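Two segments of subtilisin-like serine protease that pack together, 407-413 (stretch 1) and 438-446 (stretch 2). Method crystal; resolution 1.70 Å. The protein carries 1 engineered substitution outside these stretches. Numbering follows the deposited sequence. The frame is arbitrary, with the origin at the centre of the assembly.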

ATOM      1  N   ARG A 407      -3.830 -19.265   1.839  1.00 11.13           N
ATOM      2  CA  ARG A 407      -2.434 -19.009   2.133  1.00 11.23           C
ATOM      3  C   ARG A 407      -1.896 -20.012   3.148  1.00 11.46           C
ATOM      4  O   ARG A 407      -0.817 -20.559   2.954  1.00 11.45           O
ATOM      5  CB  ARG A 407      -2.211 -17.591   2.663  1.00 11.67           C
ATOM      6  CG  ARG A 407      -0.739 -17.291   2.965  1.00 11.46           C
ATOM      7  CD  ARG A 407      -0.547 -15.831   3.367  1.00 12.42           C
ATOM      8  NE  ARG A 407      -1.355 -15.458   4.528  1.00 12.98           N
ATOM      9  CZ  ARG A 407      -1.092 -15.831   5.776  1.00 14.05           C
ATOM     10  NH1 ARG A 407      -0.026 -16.587   6.039  1.00 11.29           N
ATOM     11  NH2 ARG A 407      -1.903 -15.456   6.757  1.00 12.21           N
ATOM     12  N   LYS A 408      -2.642 -20.258   4.228  1.00  9.15           N
ATOM     13  CA  LYS A 408      -2.131 -21.209   5.214  1.00 11.12           C
ATOM     14  C   LYS A 408      -1.991 -22.610   4.661  1.00 11.48           C
ATOM     15  O   LYS A 408      -1.110 -23.353   5.084  1.00 13.72           O
ATOM     16  CB  LYS A 408      -3.013 -21.241   6.470  1.00 11.65           C
ATOM     17  CG  LYS A 408      -3.002 -19.947   7.284  1.00 14.99           C
ATOM     18  CD  LYS A 408      -1.580 -19.442   7.632  1.00 18.42           C
ATOM     19  CE  LYS A 408      -0.703 -20.514   8.250  1.00 20.81           C
ATOM     20  NZ  LYS A 408       0.649 -19.944   8.594  1.00 23.32           N
ATOM     21  N   LEU A 409      -2.860 -22.993   3.734  1.00 10.04           N
ATOM     22  CA  LEU A 409      -2.775 -24.329   3.153  1.00 12.50           C
ATOM     23  C   LEU A 409      -1.458 -24.431   2.400  1.00 12.71           C
ATOM     24  O   LEU A 409      -0.739 -25.427   2.504  1.00 12.55           O
ATOM     25  CB  LEU A 409      -3.943 -24.580   2.199  1.00 12.28           C
ATOM     26  CG  LEU A 409      -3.954 -25.944   1.487  1.00 11.71           C
ATOM     27  CD1 LEU A 409      -3.783 -27.116   2.491  1.00 13.65           C
ATOM     28  CD2 LEU A 409      -5.259 -26.084   0.735  1.00 12.41           C
ATOM     29  N   LEU A 410      -1.134 -23.390   1.638  1.00 10.54           N
ATOM     30  CA  LEU A 410       0.126 -23.394   0.902  1.00 10.73           C
ATOM     31  C   LEU A 410       1.338 -23.480   1.821  1.00 11.67           C
ATOM     32  O   LEU A 410       2.282 -24.222   1.546  1.00 11.72           O
ATOM     33  CB  LEU A 410       0.264 -22.124   0.058  1.00 10.67           C
ATOM     34  CG  LEU A 410      -0.749 -21.941  -1.064  1.00 13.21           C
ATOM     35  CD1 LEU A 410      -0.427 -20.647  -1.771  1.00 15.27           C
ATOM     36  CD2 LEU A 410      -0.730 -23.096  -2.005  1.00 14.92           C
ATOM     37  N   GLU A 411       1.327 -22.701   2.900  1.00 12.31           N
ATOM     38  CA  GLU A 411       2.447 -22.676   3.826  1.00 12.85           C
ATOM     39  C   GLU A 411       2.561 -23.979   4.609  1.00 13.47           C
ATOM     40  O   GLU A 411       3.667 -24.466   4.840  1.00 13.03           O
ATOM     41  CB  GLU A 411       2.312 -21.483   4.769  1.00 14.78           C
ATOM     42  CG  GLU A 411       2.466 -20.134   4.037  1.00 12.51           C
ATOM     43  CD  GLU A 411       2.138 -18.932   4.899  1.00 14.95           C
ATOM     44  OE1 GLU A 411       1.800 -19.107   6.094  1.00 13.02           O
ATOM     45  OE2 GLU A 411       2.213 -17.799   4.369  1.00 13.27           O
ATOM     46  N   ASN A 412       1.420 -24.552   4.986  1.00 13.23           N
ATOM     47  CA  ASN A 412       1.422 -25.803   5.735  1.00 15.81           C
ATOM     48  C   ASN A 412       1.876 -27.006   4.916  1.00 16.25           C
ATOM     49  O   ASN A 412       2.324 -28.005   5.492  1.00 18.31           O
ATOM     50  CB  ASN A 412       0.028 -26.099   6.303  1.00 16.08           C
ATOM     51  CG  ASN A 412      -0.377 -25.131   7.397  1.00 17.97           C
ATOM     52  OD1 ASN A 412       0.456 -24.417   7.953  1.00 20.75           O
ATOM     53  ND2 ASN A 412      -1.667 -25.114   7.721  1.00 18.43           N
ATOM     54  N   THR A 413       1.787 -26.918   3.591  1.00 13.95           N
ATOM     55  CA  THR A 413       2.165 -28.044   2.740  1.00 14.89           C
ATOM     56  C   THR A 413       3.412 -27.837   1.896  1.00 16.22           C
ATOM     57  O   THR A 413       3.784 -28.713   1.100  1.00 16.67           O
ATOM     58  CB  THR A 413       0.997 -28.457   1.798  1.00 12.54           C
ATOM     59  OG1 THR A 413       0.586 -27.332   1.000  1.00 14.30           O
ATOM     60  CG2 THR A 413      -0.190 -28.953   2.605  1.00 14.81           C
ATOM     61  N   GLN A 438      -4.379 -32.115  -1.360  1.00 20.45           N
ATOM     62  CA  GLN A 438      -4.821 -33.167  -0.450  1.00 22.98           C
ATOM     63  C   GLN A 438      -5.598 -32.568   0.705  1.00 23.40           C
ATOM     64  O   GLN A 438      -6.530 -33.182   1.234  1.00 24.62           O
ATOM     65  CB  GLN A 438      -3.628 -33.952   0.095  1.00 25.66           C
ATOM     66  CG  GLN A 438      -2.968 -34.827  -0.953  1.00 32.24           C
ATOM     67  CD  GLN A 438      -1.939 -35.756  -0.363  1.00 35.14           C
ATOM     68  OE1 GLN A 438      -2.216 -36.465   0.602  1.00 37.17           O
ATOM     69  NE2 GLN A 438      -0.745 -35.765  -0.941  1.00 38.76           N
ATOM     70  N   GLY A 439      -5.210 -31.360   1.089  1.00 21.67           N
ATOM     71  CA  GLY A 439      -5.875 -30.682   2.175  1.00 22.68           C
ATOM     72  C   GLY A 439      -5.729 -31.441   3.478  1.00 23.28           C
ATOM     73  O   GLY A 439      -4.730 -32.124   3.706  1.00 22.20           O
ATOM     74  N   PRO A 440      -6.721 -31.329   4.367  1.00 24.23           N
ATOM     75  CA  PRO A 440      -7.916 -30.516   4.155  1.00 23.50           C
ATOM     76  C   PRO A 440      -7.592 -29.026   4.303  1.00 21.30           C
ATOM     77  O   PRO A 440      -6.480 -28.644   4.653  1.00 20.77           O
ATOM     78  CB  PRO A 440      -8.852 -31.010   5.256  1.00 26.48           C
ATOM     79  CG  PRO A 440      -7.896 -31.270   6.381  1.00 25.60           C
ATOM     80  CD  PRO A 440      -6.778 -32.017   5.669  1.00 26.86           C
ATOM     81  N   LEU A 441      -8.584 -28.193   4.045  1.00 21.34           N
ATOM     82  CA  LEU A 441      -8.429 -26.755   4.175  1.00 19.85           C
ATOM     83  C   LEU A 441      -8.314 -26.447   5.675  1.00 19.66           C
ATOM     84  O   LEU A 441      -9.145 -26.911   6.472  1.00 17.84           O
ATOM     85  CB  LEU A 441      -9.666 -26.091   3.599  1.00 21.20           C
ATOM     86  CG  LEU A 441      -9.653 -24.594   3.371  1.00 21.20           C
ATOM     87  CD1 LEU A 441      -8.671 -24.263   2.227  1.00 18.85           C
ATOM     88  CD2 LEU A 441     -11.056 -24.140   3.002  1.00 18.41           C
ATOM     89  N   PRO A 442      -7.291 -25.672   6.088  1.00 18.53           N
ATOM     90  CA  PRO A 442      -7.127 -25.349   7.511  1.00 18.99           C
ATOM     91  C   PRO A 442      -8.290 -24.596   8.130  1.00 18.56           C
ATOM     92  O   PRO A 442      -8.879 -23.725   7.500  1.00 18.59           O
ATOM     93  CB  PRO A 442      -5.827 -24.542   7.553  1.00 20.43           C
ATOM     94  CG  PRO A 442      -5.700 -24.000   6.164  1.00 21.18           C
ATOM     95  CD  PRO A 442      -6.171 -25.124   5.294  1.00 19.44           C
ATOM     96  N   THR A 443      -8.617 -24.954   9.368  1.00 19.27           N
ATOM     97  CA  THR A 443      -9.708 -24.312  10.087  1.00 19.83           C
ATOM     98  C   THR A 443      -9.150 -23.334  11.115  1.00 19.10           C
ATOM     99  O   THR A 443      -9.890 -22.563  11.718  1.00 20.60           O
ATOM    100  CB  THR A 443     -10.579 -25.357  10.814  1.00 22.18           C
ATOM    101  OG1 THR A 443      -9.766 -26.087  11.737  1.00 25.74           O
ATOM    102  CG2 THR A 443     -11.184 -26.331   9.820  1.00 24.70           C
ATOM    103  N   GLN A 444      -7.841 -23.370  11.308  1.00 17.94           N
ATOM    104  CA  GLN A 444      -7.185 -22.472  12.243  1.00 19.67           C
ATOM    105  C   GLN A 444      -5.863 -22.027  11.636  1.00 17.79           C
ATOM    106  O   GLN A 444      -5.394 -22.612  10.653  1.00 16.31           O
ATOM    107  CB  GLN A 444      -6.946 -23.180  13.578  1.00 24.35           C
ATOM    108  CG  GLN A 444      -8.217 -23.370  14.377  1.00 31.62           C
ATOM    109  CD  GLN A 444      -7.981 -24.052  15.710  1.00 35.33           C
ATOM    110  OE1 GLN A 444      -7.147 -23.619  16.516  1.00 38.74           O
ATOM    111  NE2 GLN A 444      -8.722 -25.123  15.956  1.00 38.43           N
ATOM    112  N   GLY A 445      -5.281 -20.978  12.206  1.00 16.13           N
ATOM    113  CA  GLY A 445      -4.006 -20.492  11.708  1.00 15.11           C
ATOM    114  C   GLY A 445      -4.067 -19.075  11.176  1.00 15.06           C
ATOM    115  O   GLY A 445      -3.029 -18.477  10.917  1.00 15.66           O
ATOM    116  N   GLY A 446      -5.273 -18.542  11.005  1.00 16.23           N
ATOM    117  CA  GLY A 446      -5.406 -17.177  10.504  1.00 15.89           C
ATOM    118  C   GLY A 446      -6.700 -16.535  10.956  1.00 16.64           C
ATOM    119  O   GLY A 446      -7.543 -17.192  11.577  1.00 17.84           O
TER
HETATM  120  O   HOH W   1      -0.550 -19.499  11.435  1.00 19.99           O
HETATM  121  O   HOH W   2      -2.942 -23.626   9.662  1.00 23.62           O

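Stretch 1 is helical, with Glu-411 N bonding to Arg-407 O (3.0 Å) and Asn-412 N to Lys-408 O (2.8 Å). Stretch 2 is an irregular loop: Gly-439 leaves the preceding helix with positive phi, which favours glycine, and a cis peptide bond precedes Pro-440. The loop comes closest near Leu-409, whose CA lies 6.2 Å from Leu-441 CA, and near Lys-408, whose CA lies 6.8 Å from Gly-445 CA.

No direct hydrogen bond joins the stretches; packing and water do the work, burying 308 Å² in total. Leu-409 (t, p) points toward the loop, its CD2 4.1 Å from Leu-441 CD1, its CB 3.9 Å from Pro-442 CD, and its CD1 3.8 Å from Pro-440 O. Pro-442 suits its place as a compact apolar ring, which also lies against the aliphatic part of Lys-408 (CB to Pro-442 CG, 3.9 Å).

The Lys-408 chain curls through three m rotamers, bringing NZ to Glu-411 OE1 in a 2.9 Å salt bridge, so its buried charge is compensated. Water 1 accepts from Lys-408 NZ (3.1 Å) and donates to Gly-445 O (2.7 Å); water 2 similarly links Asn-412 ND2 to Gln-444 O, both at 2.8 Å. At Gly-445, a CB would jam against the preceding carbonyl oxygen, so glycine fits.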